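Local coordinates for conserved hypothetical protein (Streptococcus pneumoniae, PDB 4QDY) that is of unknown function but carries two YbbR-like domains, at the interface of chains A and B. Coordinates in Å, arbitrary orientation; residue numbers count along the deposited sequence, not the author numbering. Chains: chain A/B, conserved hypothetical protein.

The interface of chains A and B. Residues chain A 18-20, 22; chain B 15, 17, 35.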
ATOM      1  N   ILE A  18      -2.112   0.556  -8.987  1.00 52.82           N
ATOM      2  CA  ILE A  18      -2.424  -0.811  -9.423  1.00 52.39           C
ATOM      3  C   ILE A  18      -3.891  -1.130  -9.115  1.00 56.34           C
ATOM      4  O   ILE A  18      -4.337  -0.927  -7.982  1.00 55.97           O
ATOM      5  CB  ILE A  18      -1.475  -1.850  -8.748  1.00 54.92           C
ATOM      6  CG1 ILE A  18       0.005  -1.394  -8.760  1.00 54.62           C
ATOM      7  CG2 ILE A  18      -1.658  -3.245  -9.370  1.00 55.92           C
ATOM      8  CD1 ILE A  18       0.923  -2.169  -7.812  1.00 60.66           C
ATOM      9  N   ASP A  19      -4.628  -1.653 -10.111  1.00 53.07           N
ATOM     10  CA  ASP A  19      -6.023  -2.034  -9.921  1.00 53.47           C
ATOM     11  C   ASP A  19      -6.048  -3.531  -9.600  1.00 56.10           C
ATOM     12  O   ASP A  19      -6.042  -4.374 -10.496  1.00 56.08           O
ATOM     13  CB  ASP A  19      -6.878  -1.661 -11.151  1.00 56.52           C
ATOM     14  CG  ASP A  19      -8.382  -1.673 -10.915  1.00 71.54           C
ATOM     15  OD1 ASP A  19      -8.895  -2.677 -10.365  1.00 72.72           O
ATOM     16  OD2 ASP A  19      -9.055  -0.708 -11.339  1.00 79.93           O
ATOM     17  N   ILE A  20      -6.019  -3.848  -8.304  1.00 51.49           N
ATOM     18  CA  ILE A  20      -5.978  -5.216  -7.798  1.00 51.04           C
ATOM     19  C   ILE A  20      -7.397  -5.759  -7.627  1.00 55.37           C
ATOM     20  O   ILE A  20      -8.187  -5.196  -6.868  1.00 55.25           O
ATOM     21  CB  ILE A  20      -5.190  -5.277  -6.460  1.00 53.19           C
ATOM     22  CG1 ILE A  20      -3.747  -4.755  -6.651  1.00 52.31           C
ATOM     23  CG2 ILE A  20      -5.198  -6.702  -5.891  1.00 54.40           C
ATOM     24  CD1 ILE A  20      -2.933  -4.600  -5.419  1.00 56.96           C
ATOM     25  N   TYR A  22      -9.742  -8.667  -6.183  1.00 52.67           N
ATOM     26  CA  TYR A  22      -9.820  -9.642  -5.090  1.00 52.32           C
ATOM     27  C   TYR A  22     -11.088  -9.413  -4.264  1.00 57.20           C
ATOM     28  O   TYR A  22     -11.618  -8.297  -4.246  1.00 56.72           O
ATOM     29  CB  TYR A  22      -8.564  -9.562  -4.184  1.00 51.80           C
ATOM     30  CG  TYR A  22      -8.521  -8.368  -3.253  1.00 51.94           C
ATOM     31  CD1 TYR A  22      -8.233  -7.094  -3.734  1.00 53.06           C
ATOM     32  CD2 TYR A  22      -8.687  -8.525  -1.880  1.00 52.43           C
ATOM     33  CE1 TYR A  22      -8.195  -5.992  -2.882  1.00 53.00           C
ATOM     34  CE2 TYR A  22      -8.621  -7.435  -1.015  1.00 52.59           C
ATOM     35  CZ  TYR A  22      -8.376  -6.169  -1.519  1.00 58.61           C
ATOM     36  OH  TYR A  22      -8.306  -5.095  -0.663  1.00 57.63           O
TER
ATOM     37  N   ASN B  15     -12.366  -2.163  -4.402  1.00 56.89           N
ATOM     38  CA  ASN B  15     -11.060  -2.253  -5.069  1.00 56.44           C
ATOM     39  C   ASN B  15     -10.800  -0.996  -5.934  1.00 59.89           C
ATOM     40  O   ASN B  15     -10.431  -1.113  -7.110  1.00 60.39           O
ATOM     41  CB  ASN B  15     -10.967  -3.539  -5.930  1.00 56.97           C
ATOM     42  CG  ASN B  15     -11.258  -4.837  -5.205  1.00 74.87           C
ATOM     43  OD1 ASN B  15     -11.464  -4.885  -3.984  1.00 67.83           O
ATOM     44  ND2 ASN B  15     -11.296  -5.926  -5.955  1.00 66.02           N
ATOM     45  N   PRO B  17      -8.397   1.972  -6.668  1.00 54.33           N
ATOM     46  CA  PRO B  17      -7.038   2.438  -6.336  1.00 53.92           C
ATOM     47  C   PRO B  17      -6.960   3.963  -6.235  1.00 57.49           C
ATOM     48  O   PRO B  17      -7.672   4.665  -6.953  1.00 58.03           O
ATOM     49  CB  PRO B  17      -6.189   1.915  -7.497  1.00 56.19           C
ATOM     50  CG  PRO B  17      -7.127   1.791  -8.638  1.00 61.15           C
ATOM     51  CD  PRO B  17      -8.500   1.541  -8.079  1.00 56.42           C
ATOM     52  N   GLU B  35      -5.931   0.541  -1.785  1.00 51.60           N
ATOM     53  CA  GLU B  35      -7.252   0.674  -2.390  1.00 51.19           C
ATOM     54  C   GLU B  35      -8.319   1.048  -1.360  1.00 53.81           C
ATOM     55  O   GLU B  35      -8.185   0.749  -0.172  1.00 52.91           O
ATOM     56  CB  GLU B  35      -7.657  -0.629  -3.098  1.00 52.74           C
ATOM     57  CG  GLU B  35      -6.832  -0.922  -4.343  1.00 62.86           C
ATOM     58  CD  GLU B  35      -7.178  -2.181  -5.115  1.00 81.41           C
ATOM     59  OE1 GLU B  35      -7.672  -3.154  -4.499  1.00 75.13           O
ATOM     60  OE2 GLU B  35      -6.889  -2.216  -6.332  1.00 75.96           O
TER
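B:Glu35 reaches from the start of strand 35-42 of one subunit to the backbone of strand 16-21 of the other, where its carboxylate meets A:Ile20 with OE2 at the N-H. The patch is part of a two-fold symmetric interface between two copies of the protein, so it recurs with the chains exchanged; the dimer may be biological, but it could also arise from crystal packing.

Side-chain to backbone hydrogen bonds carry the polar contact. OE2 of the B:Glu35 carboxylate accepts from the amide N of A:Ile20 at 2.7 Å, met on its syn side and 19° out of the carboxylate plane. A chain extended beyond CG gives the glutamate the length to span the gap. Further along, the amide nitrogen ND2 of B:Asn15 donates to the carbonyl O of A:Tyr22 at 2.9 Å; this bond is nearly straight and uses a lone pair in the carbonyl plane. Because both depend on main-chain atoms, they would read the course of the segment more than its side chains.

Less favourable are the oxygen pairs. B:Glu35 OE1 lies 3.2 Å from the carbonyl O of A:Ile20, an approach on which little can rest at this resolution. A:Asp19 OD1 is 4.5 Å from B:Glu35 OE2, which might raise the proton affinity of either acid; the A:Ile20 N-H may offset this in part at the glutamate, while the nearby carbonyl O of the same residue would not.

Packing fills in around these bonds. The ring of A:Tyr22 and the amide of B:Asn15 are almost parallel, 2° apart, the amide lying off one face and displaced from the ring centre past the CD1-CE1 side. B:Glu35 OE1 instead comes in at the ring edge, in plane, near CE1. With chi1 at 75°, CG of the tyrosine sits between its backbone N and carbonyl carbon, which turns the ring towards both partners. At the other end, the pyrrolidine ring of B:Pro17 lies against the backbone of A:Ile18, its CB 3.4 Å from the carbonyl O.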